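Local coordinates for protein serine protease pet (Escherichia coli, PDB 4OM9) that acts as a secreted serine protease and enterotoxin of enteroaggregative E. coli, an autotransporter passenger domain probably directed at host alpha-fodrin, at residues 341-355 with 361-375. Numbering follows the deposited sequence.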
ATOM      1  N   ILE A 341     -28.872  19.295   6.916  1.00 30.65           N
ATOM      2  CA  ILE A 341     -29.633  18.853   5.764  1.00 32.89           C
ATOM      3  C   ILE A 341     -29.422  17.348   5.607  1.00 34.24           C
ATOM      4  O   ILE A 341     -28.288  16.885   5.604  1.00 32.60           O
ATOM      5  CB  ILE A 341     -29.204  19.604   4.487  1.00 32.60           C
ATOM      6  CG1 ILE A 341     -29.383  21.114   4.671  1.00 34.18           C
ATOM      7  CG2 ILE A 341     -29.956  19.079   3.263  1.00 32.28           C
ATOM      8  CD1 ILE A 341     -28.987  21.956   3.456  1.00 35.20           C
ATOM      9  N   ASP A 342     -30.513  16.596   5.504  1.00 36.31           N
ATOM     10  CA  ASP A 342     -30.462  15.143   5.394  1.00 36.33           C
ATOM     11  C   ASP A 342     -31.217  14.740   4.137  1.00 37.56           C
ATOM     12  O   ASP A 342     -32.438  14.788   4.101  1.00 40.93           O
ATOM     13  CB  ASP A 342     -31.065  14.484   6.650  1.00 36.09           C
ATOM     14  CG  ASP A 342     -30.974  12.946   6.635  1.00 36.46           C
ATOM     15  OD1 ASP A 342     -30.312  12.380   5.741  1.00 34.89           O
ATOM     16  OD2 ASP A 342     -31.564  12.295   7.545  1.00 43.30           O
ATOM     17  N   ILE A 343     -30.487  14.348   3.099  1.00 29.71           N
ATOM     18  CA  ILE A 343     -31.113  14.031   1.813  1.00 32.15           C
ATOM     19  C   ILE A 343     -31.132  12.536   1.579  1.00 30.31           C
ATOM     20  O   ILE A 343     -30.087  11.871   1.666  1.00 28.96           O
ATOM     21  CB  ILE A 343     -30.378  14.689   0.612  1.00 30.28           C
ATOM     22  CG1 ILE A 343     -30.206  16.196   0.811  1.00 26.02           C
ATOM     23  CG2 ILE A 343     -31.098  14.374  -0.695  1.00 30.40           C
ATOM     24  CD1 ILE A 343     -29.138  16.821  -0.163  1.00 26.37           C
ATOM     25  N   GLY A 344     -32.320  12.032   1.256  1.00 36.51           N
ATOM     26  CA  GLY A 344     -32.525  10.634   0.956  1.00 37.80           C
ATOM     27  C   GLY A 344     -31.864  10.162  -0.321  1.00 39.52           C
ATOM     28  O   GLY A 344     -31.592  10.946  -1.239  1.00 39.19           O
ATOM     29  N   LYS A 345     -31.600   8.861  -0.356  1.00 39.37           N
ATOM     30  CA  LYS A 345     -31.016   8.179  -1.506  1.00 42.86           C
ATOM     31  C   LYS A 345     -31.751   8.505  -2.816  1.00 44.88           C
ATOM     32  O   LYS A 345     -32.981   8.472  -2.873  1.00 43.44           O
ATOM     33  CB  LYS A 345     -31.020   6.664  -1.247  1.00 47.42           C
ATOM     34  CG  LYS A 345     -30.609   5.810  -2.430  1.00 50.56           C
ATOM     35  CD  LYS A 345     -30.723   4.331  -2.108  1.00 56.47           C
ATOM     36  CE  LYS A 345     -29.424   3.778  -1.542  1.00 66.73           C
ATOM     37  NZ  LYS A 345     -28.395   3.543  -2.599  1.00 64.46           N
ATOM     38  N   GLY A 346     -30.990   8.835  -3.859  1.00 40.94           N
ATOM     39  CA  GLY A 346     -31.560   9.047  -5.186  1.00 42.31           C
ATOM     40  C   GLY A 346     -32.214  10.406  -5.406  1.00 42.48           C
ATOM     41  O   GLY A 346     -32.824  10.658  -6.449  1.00 42.22           O
ATOM     42  N   SER A 347     -32.082  11.284  -4.417  1.00 36.64           N
ATOM     43  CA  SER A 347     -32.628  12.625  -4.499  1.00 35.40           C
ATOM     44  C   SER A 347     -31.557  13.675  -4.736  1.00 37.06           C
ATOM     45  O   SER A 347     -30.411  13.517  -4.324  1.00 34.80           O
ATOM     46  CB  SER A 347     -33.404  12.970  -3.222  1.00 39.88           C
ATOM     47  OG  SER A 347     -34.733  12.468  -3.278  1.00 43.51           O
ATOM     48  N   THR A 348     -31.952  14.754  -5.397  1.00 39.47           N
ATOM     49  CA  THR A 348     -31.089  15.911  -5.552  1.00 38.29           C
ATOM     50  C   THR A 348     -31.786  17.196  -5.088  1.00 42.44           C
ATOM     51  O   THR A 348     -32.909  17.497  -5.496  1.00 45.50           O
ATOM     52  CB  THR A 348     -30.634  16.085  -7.018  1.00 41.93           C
ATOM     53  OG1 THR A 348     -29.799  14.980  -7.396  1.00 46.81           O
ATOM     54  CG2 THR A 348     -29.867  17.391  -7.184  1.00 38.06           C
ATOM     55  N   VAL A 349     -31.097  17.941  -4.229  1.00 35.68           N
ATOM     56  CA  VAL A 349     -31.565  19.234  -3.767  1.00 38.46           C
ATOM     57  C   VAL A 349     -30.730  20.390  -4.340  1.00 38.79           C
ATOM     58  O   VAL A 349     -29.585  20.598  -3.932  1.00 34.16           O
ATOM     59  CB  VAL A 349     -31.529  19.321  -2.236  1.00 34.63           C
ATOM     60  CG1 VAL A 349     -32.045  20.663  -1.800  1.00 39.17           C
ATOM     61  CG2 VAL A 349     -32.356  18.196  -1.618  1.00 33.74           C
ATOM     62  N   ASP A 350     -31.309  21.149  -5.270  1.00 41.11           N
ATOM     63  CA  ASP A 350     -30.623  22.331  -5.786  1.00 40.97           C
ATOM     64  C   ASP A 350     -30.661  23.420  -4.729  1.00 40.72           C
ATOM     65  O   ASP A 350     -31.716  23.942  -4.360  1.00 38.38           O
ATOM     66  CB  ASP A 350     -31.230  22.807  -7.104  1.00 39.69           C
ATOM     67  CG  ASP A 350     -30.907  21.874  -8.248  1.00 45.55           C
ATOM     68  OD1 ASP A 350     -29.969  21.059  -8.117  1.00 46.91           O
ATOM     69  OD2 ASP A 350     -31.587  21.940  -9.279  1.00 48.69           O
ATOM     70  N   TRP A 351     -29.487  23.730  -4.213  1.00 36.42           N
ATOM     71  CA  TRP A 351     -29.387  24.580  -3.054  1.00 35.15           C
ATOM     72  C   TRP A 351     -29.027  25.966  -3.548  1.00 35.92           C
ATOM     73  O   TRP A 351     -27.854  26.272  -3.755  1.00 33.66           O
ATOM     74  CB  TRP A 351     -28.356  24.014  -2.060  1.00 30.46           C
ATOM     75  CG  TRP A 351     -28.196  24.825  -0.815  1.00 33.28           C
ATOM     76  CD1 TRP A 351     -27.194  25.720  -0.546  1.00 32.73           C
ATOM     77  CD2 TRP A 351     -29.069  24.833   0.336  1.00 30.73           C
ATOM     78  NE1 TRP A 351     -27.392  26.281   0.700  1.00 34.76           N
ATOM     79  CE2 TRP A 351     -28.523  25.761   1.253  1.00 32.90           C
ATOM     80  CE3 TRP A 351     -30.250  24.165   0.663  1.00 31.96           C
ATOM     81  CZ2 TRP A 351     -29.135  26.023   2.490  1.00 34.61           C
ATOM     82  CZ3 TRP A 351     -30.850  24.430   1.892  1.00 30.93           C
ATOM     83  CH2 TRP A 351     -30.288  25.349   2.791  1.00 30.43           C
ATOM     84  N   ASN A 352     -30.042  26.799  -3.764  1.00 37.11           N
ATOM     85  CA  ASN A 352     -29.798  28.141  -4.293  1.00 37.99           C
ATOM     86  C   ASN A 352     -30.151  29.221  -3.288  1.00 37.85           C
ATOM     87  O   ASN A 352     -30.800  30.184  -3.612  1.00 37.11           O
ATOM     88  CB  ASN A 352     -30.560  28.382  -5.602  1.00 37.49           C
ATOM     89  CG  ASN A 352     -30.035  29.605  -6.359  1.00 43.71           C
ATOM     90  OD1 ASN A 352     -29.041  30.204  -5.959  1.00 37.52           O
ATOM     91  ND2 ASN A 352     -30.710  29.987  -7.436  1.00 36.69           N
ATOM     92  N   ILE A 353     -29.704  29.028  -2.057  1.00 33.48           N
ATOM     93  CA  ILE A 353     -29.682  30.087  -1.053  1.00 35.24           C
ATOM     94  C   ILE A 353     -28.342  29.901  -0.375  1.00 33.32           C
ATOM     95  O   ILE A 353     -27.603  28.970  -0.706  1.00 32.10           O
ATOM     96  CB  ILE A 353     -30.816  29.969   0.013  1.00 37.98           C
ATOM     97  CG1 ILE A 353     -30.664  28.630   0.762  1.00 35.64           C
ATOM     98  CG2 ILE A 353     -32.171  30.079  -0.614  1.00 38.29           C
ATOM     99  CD1 ILE A 353     -31.699  28.377   1.878  1.00 36.12           C
ATOM    100  N   LYS A 354     -28.060  30.760   0.598  1.00 38.65           N
ATOM    101  CA  LYS A 354     -26.910  30.579   1.466  1.00 37.12           C
ATOM    102  C   LYS A 354     -27.294  29.869   2.753  1.00 38.22           C
ATOM    103  O   LYS A 354     -28.344  30.150   3.346  1.00 41.74           O
ATOM    104  CB  LYS A 354     -26.273  31.932   1.791  1.00 38.24           C
ATOM    105  CG  LYS A 354     -25.627  32.620   0.601  1.00 35.65           C
ATOM    106  CD  LYS A 354     -24.779  33.772   1.082  1.00 40.25           C
ATOM    107  CE  LYS A 354     -24.115  34.517  -0.075  1.00 47.44           C
ATOM    108  NZ  LYS A 354     -24.679  34.157  -1.414  1.00 37.47           N
ATOM    109  N   TYR A 355     -26.460  28.926   3.182  1.00 37.24           N
ATOM    110  CA  TYR A 355     -26.558  28.467   4.558  1.00 36.52           C
ATOM    111  C   TYR A 355     -25.979  29.622   5.370  1.00 35.77           C
ATOM    112  O   TYR A 355     -25.063  30.311   4.905  1.00 36.45           O
ATOM    113  CB  TYR A 355     -25.808  27.129   4.812  1.00 31.91           C
ATOM    114  CG  TYR A 355     -26.170  26.568   6.168  1.00 29.58           C
ATOM    115  CD1 TYR A 355     -27.327  25.824   6.343  1.00 29.23           C
ATOM    116  CD2 TYR A 355     -25.394  26.855   7.278  1.00 29.90           C
ATOM    117  CE1 TYR A 355     -27.693  25.361   7.598  1.00 31.66           C
ATOM    118  CE2 TYR A 355     -25.734  26.409   8.519  1.00 33.11           C
ATOM    119  CZ  TYR A 355     -26.888  25.658   8.685  1.00 32.10           C
ATOM    120  OH  TYR A 355     -27.214  25.218   9.944  1.00 30.78           O
ATOM    121  N   LEU A 361     -22.804  24.156   7.925  1.00 27.96           N
ATOM    122  CA  LEU A 361     -23.840  23.365   7.297  1.00 28.29           C
ATOM    123  C   LEU A 361     -23.490  21.861   7.388  1.00 28.23           C
ATOM    124  O   LEU A 361     -22.507  21.398   6.802  1.00 25.40           O
ATOM    125  CB  LEU A 361     -24.025  23.823   5.847  1.00 28.09           C
ATOM    126  CG  LEU A 361     -24.639  22.883   4.806  1.00 28.87           C
ATOM    127  CD1 LEU A 361     -25.934  22.259   5.301  1.00 30.88           C
ATOM    128  CD2 LEU A 361     -24.871  23.633   3.502  1.00 30.36           C
ATOM    129  N   HIS A 362     -24.306  21.113   8.132  1.00 28.37           N
ATOM    130  CA  HIS A 362     -24.106  19.661   8.292  1.00 27.36           C
ATOM    131  C   HIS A 362     -24.923  18.885   7.281  1.00 28.42           C
ATOM    132  O   HIS A 362     -26.150  18.875   7.342  1.00 31.04           O
ATOM    133  CB  HIS A 362     -24.495  19.195   9.700  1.00 28.22           C
ATOM    134  CG  HIS A 362     -23.561  19.657  10.773  1.00 28.78           C
ATOM    135  ND1 HIS A 362     -23.606  19.162  12.058  1.00 29.10           N
ATOM    136  CD2 HIS A 362     -22.560  20.565  10.754  1.00 27.00           C
ATOM    137  CE1 HIS A 362     -22.666  19.740  12.784  1.00 31.31           C
ATOM    138  NE2 HIS A 362     -22.022  20.603  12.018  1.00 31.45           N
ATOM    139  N   LYS A 363     -24.246  18.220   6.360  1.00 25.68           N
ATOM    140  CA  LYS A 363     -24.916  17.450   5.326  1.00 25.36           C
ATOM    141  C   LYS A 363     -24.735  15.929   5.537  1.00 24.26           C
ATOM    142  O   LYS A 363     -23.608  15.426   5.555  1.00 26.52           O
ATOM    143  CB  LYS A 363     -24.382  17.873   3.951  1.00 22.53           C
ATOM    144  CG  LYS A 363     -25.198  17.359   2.777  1.00 26.13           C
ATOM    145  CD  LYS A 363     -24.850  15.936   2.365  1.00 25.30           C
ATOM    146  CE  LYS A 363     -25.710  15.488   1.187  1.00 28.91           C
ATOM    147  NZ  LYS A 363     -25.600  14.015   1.033  1.00 26.25           N
ATOM    148  N   ILE A 364     -25.836  15.201   5.683  1.00 26.85           N
ATOM    149  CA  ILE A 364     -25.776  13.731   5.751  1.00 27.88           C
ATOM    150  C   ILE A 364     -26.788  13.148   4.797  1.00 29.32           C
ATOM    151  O   ILE A 364     -27.388  13.882   3.991  1.00 30.95           O
ATOM    152  CB  ILE A 364     -26.042  13.164   7.149  1.00 27.35           C
ATOM    153  CG1 ILE A 364     -27.455  13.531   7.620  1.00 30.32           C
ATOM    154  CG2 ILE A 364     -25.010  13.657   8.127  1.00 28.14           C
ATOM    155  CD1 ILE A 364     -27.837  12.923   8.987  1.00 29.20           C
ATOM    156  N   GLY A 365     -26.967  11.834   4.872  1.00 29.83           N
ATOM    157  CA  GLY A 365     -27.853  11.136   3.963  1.00 30.39           C
ATOM    158  C   GLY A 365     -27.182  10.829   2.640  1.00 31.51           C
ATOM    159  O   GLY A 365     -26.122  11.377   2.315  1.00 30.39           O
ATOM    160  N   GLU A 366     -27.812   9.968   1.853  1.00 38.06           N
ATOM    161  CA  GLU A 366     -27.146   9.420   0.684  1.00 37.42           C
ATOM    162  C   GLU A 366     -27.313  10.220  -0.596  1.00 34.53           C
ATOM    163  O   GLU A 366     -26.578   9.993  -1.556  1.00 30.82           O
ATOM    164  CB  GLU A 366     -27.630   7.994   0.453  1.00 39.50           C
ATOM    165  CG  GLU A 366     -27.143   7.030   1.510  1.00 46.29           C
ATOM    166  CD  GLU A 366     -27.620   5.627   1.249  1.00 51.30           C
ATOM    167  OE1 GLU A 366     -28.536   5.167   1.956  1.00 59.81           O
ATOM    168  OE2 GLU A 366     -27.087   4.990   0.324  1.00 56.52           O
ATOM    169  N   GLY A 367     -28.275  11.145  -0.610  1.00 33.98           N
ATOM    170  CA  GLY A 367     -28.558  11.960  -1.782  1.00 34.84           C
ATOM    171  C   GLY A 367     -27.651  13.168  -1.985  1.00 32.26           C
ATOM    172  O   GLY A 367     -26.686  13.375  -1.236  1.00 32.73           O
ATOM    173  N   SER A 368     -27.995  13.980  -2.984  1.00 31.61           N
ATOM    174  CA  SER A 368     -27.140  15.076  -3.468  1.00 36.19           C
ATOM    175  C   SER A 368     -27.564  16.506  -3.115  1.00 34.42           C
ATOM    176  O   SER A 368     -28.671  16.928  -3.436  1.00 34.95           O
ATOM    177  CB  SER A 368     -27.034  15.010  -5.000  1.00 35.12           C
ATOM    178  OG  SER A 368     -26.633  13.729  -5.433  1.00 39.48           O
ATOM    179  N   LEU A 369     -26.650  17.248  -2.494  1.00 29.58           N
ATOM    180  CA  LEU A 369     -26.797  18.685  -2.342  1.00 29.45           C
ATOM    181  C   LEU A 369     -26.045  19.372  -3.496  1.00 32.28           C
ATOM    182  O   LEU A 369     -24.828  19.251  -3.613  1.00 31.20           O
ATOM    183  CB  LEU A 369     -26.259  19.152  -0.989  1.00 29.00           C
ATOM    184  CG  LEU A 369     -26.622  20.596  -0.634  1.00 32.12           C
ATOM    185  CD1 LEU A 369     -28.123  20.754  -0.546  1.00 30.74           C
ATOM    186  CD2 LEU A 369     -25.989  21.047   0.660  1.00 29.91           C
ATOM    187  N   ASN A 370     -26.784  20.056  -4.363  1.00 32.49           N
ATOM    188  CA  ASN A 370     -26.203  20.737  -5.514  1.00 34.00           C
ATOM    189  C   ASN A 370     -26.111  22.231  -5.253  1.00 33.98           C
ATOM    190  O   ASN A 370     -27.094  22.943  -5.367  1.00 35.73           O
ATOM    191  CB  ASN A 370     -27.025  20.480  -6.773  1.00 38.71           C
ATOM    192  CG  ASN A 370     -26.401  21.105  -8.011  1.00 42.94           C
ATOM    193  OD1 ASN A 370     -25.195  21.385  -8.041  1.00 40.48           O
ATOM    194  ND2 ASN A 370     -27.224  21.332  -9.043  1.00 42.60           N
ATOM    195  N   VAL A 371     -24.922  22.697  -4.890  1.00 34.46           N
ATOM    196  CA  VAL A 371     -24.769  24.051  -4.398  1.00 32.88           C
ATOM    197  C   VAL A 371     -24.491  24.985  -5.562  1.00 35.73           C
ATOM    198  O   VAL A 371     -23.395  24.992  -6.102  1.00 32.26           O
ATOM    199  CB  VAL A 371     -23.657  24.147  -3.355  1.00 32.40           C
ATOM    200  CG1 VAL A 371     -23.775  25.440  -2.587  1.00 30.67           C
ATOM    201  CG2 VAL A 371     -23.730  22.937  -2.375  1.00 29.45           C
ATOM    202  N   ILE A 372     -25.510  25.772  -5.918  1.00 44.90           N
ATOM    203  CA  ILE A 372     -25.498  26.658  -7.091  1.00 50.29           C
ATOM    204  C   ILE A 372     -24.798  28.000  -6.845  1.00 50.84           C
ATOM    205  O   ILE A 372     -24.280  28.614  -7.781  1.00 55.79           O
ATOM    206  CB  ILE A 372     -26.940  26.942  -7.580  1.00 49.73           C
ATOM    207  CG1 ILE A 372     -27.733  25.636  -7.701  1.00 51.65           C
ATOM    208  CG2 ILE A 372     -26.938  27.710  -8.910  1.00 57.96           C
ATOM    209  CD1 ILE A 372     -27.055  24.586  -8.571  1.00 48.78           C
ATOM    210  N   GLN A 373     -24.776  28.454  -5.596  1.00 31.62           N
ATOM    211  CA  GLN A 373     -24.137  29.730  -5.271  1.00 32.51           C
ATOM    212  C   GLN A 373     -23.116  29.621  -4.125  1.00 31.69           C
ATOM    213  O   GLN A 373     -23.176  28.716  -3.315  1.00 30.59           O
ATOM    214  CB  GLN A 373     -25.193  30.794  -4.936  1.00 33.93           C
ATOM    215  CG  GLN A 373     -26.204  30.471  -3.813  1.00 33.68           C
ATOM    216  CD  GLN A 373     -27.160  31.670  -3.524  1.00 35.31           C
ATOM    217  OE1 GLN A 373     -26.817  32.572  -2.770  1.00 36.02           O
ATOM    218  NE2 GLN A 373     -28.330  31.675  -4.152  1.00 36.01           N
ATOM    219  N   ALA A 374     -22.171  30.556  -4.070  1.00 34.56           N
ATOM    220  CA  ALA A 374     -21.200  30.570  -2.980  1.00 32.65           C
ATOM    221  C   ALA A 374     -21.940  30.768  -1.661  1.00 35.08           C
ATOM    222  O   ALA A 374     -22.962  31.467  -1.607  1.00 37.15           O
ATOM    223  CB  ALA A 374     -20.143  31.666  -3.186  1.00 32.92           C
ATOM    224  N   GLN A 375     -21.387  30.191  -0.601  1.00 34.66           N
ATOM    225  CA  GLN A 375     -22.086  30.074   0.673  1.00 33.97           C
ATOM    226  C   GLN A 375     -21.519  30.986   1.744  1.00 34.83           C
ATOM    227  O   GLN A 375     -22.225  31.328   2.694  1.00 37.58           O
ATOM    228  CB  GLN A 375     -22.033  28.631   1.158  1.00 29.80           C
ATOM    229  CG  GLN A 375     -22.784  27.676   0.257  1.00 31.68           C
ATOM    230  CD  GLN A 375     -24.281  27.912   0.305  1.00 34.70           C
ATOM    231  OE1 GLN A 375     -24.948  27.626   1.317  1.00 32.15           O
ATOM    232  NE2 GLN A 375     -24.821  28.435  -0.786  1.00 30.60           N
TER
HETATM  233  O   HOH W   1     -27.957   8.399  -3.858  1.00 34.21           O
HETATM  234  O   HOH W   2     -23.682  32.690   4.651  1.00 30.72           O
HETATM  235  O   HOH W   3     -26.140  22.342   9.783  1.00 30.72           O
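Strand 341-343 pairs in parallel with strand 361-364, their axes 4.9 Å apart, and strand 348-352 does the same with strand 368-371 at 4.6 Å; the register shifts by two residues between the pairs, across the type II turn G344-S347. L369 is central to the apolar face. Its CD1 lies 3.6 Å from W351 CB, its CD2 faces I341 CD1, and its CB meets I343 CD1. I341 CD1 and I353 CG1 lie over opposite faces of the W351 ring, each offset toward its rim, so the indole is held between two isoleucines. Two successive coils each give one strand to both of two sheets, in which they pair in parallel, with apolar side chains enclosed between the sheets, as in the right-handed beta-helix of autotransporter passenger domains; F318 of the preceding coil and V386 of the next extend the packing.

At the far corner, the bent Q375 chain (chi2 -68°) brings its amide to the indole edge. Q375 OE1 accepts from W351 NE1 at 2.9 Å and from Y355 N at 2.7 Å, the donors coming from opposite faces of the amide plane, and Q375 NE2 reaches I353 O at 2.8 Å with a nearly straight 174° bond. Bonds at both ends of the amide thus fix its rotation. L361 CB sits over one face of the Y355 ring, 3.8 Å from its centroid, a CH-pi contact. On the outward side, D350 and N370 lie side by side, and N370 ND2 meets D350 OD1 at 2.9 Å from above the carboxylate plane; D350 OD2 forms a salt bridge with K323. K354 NZ bridges Q373 OE1 and A374 O.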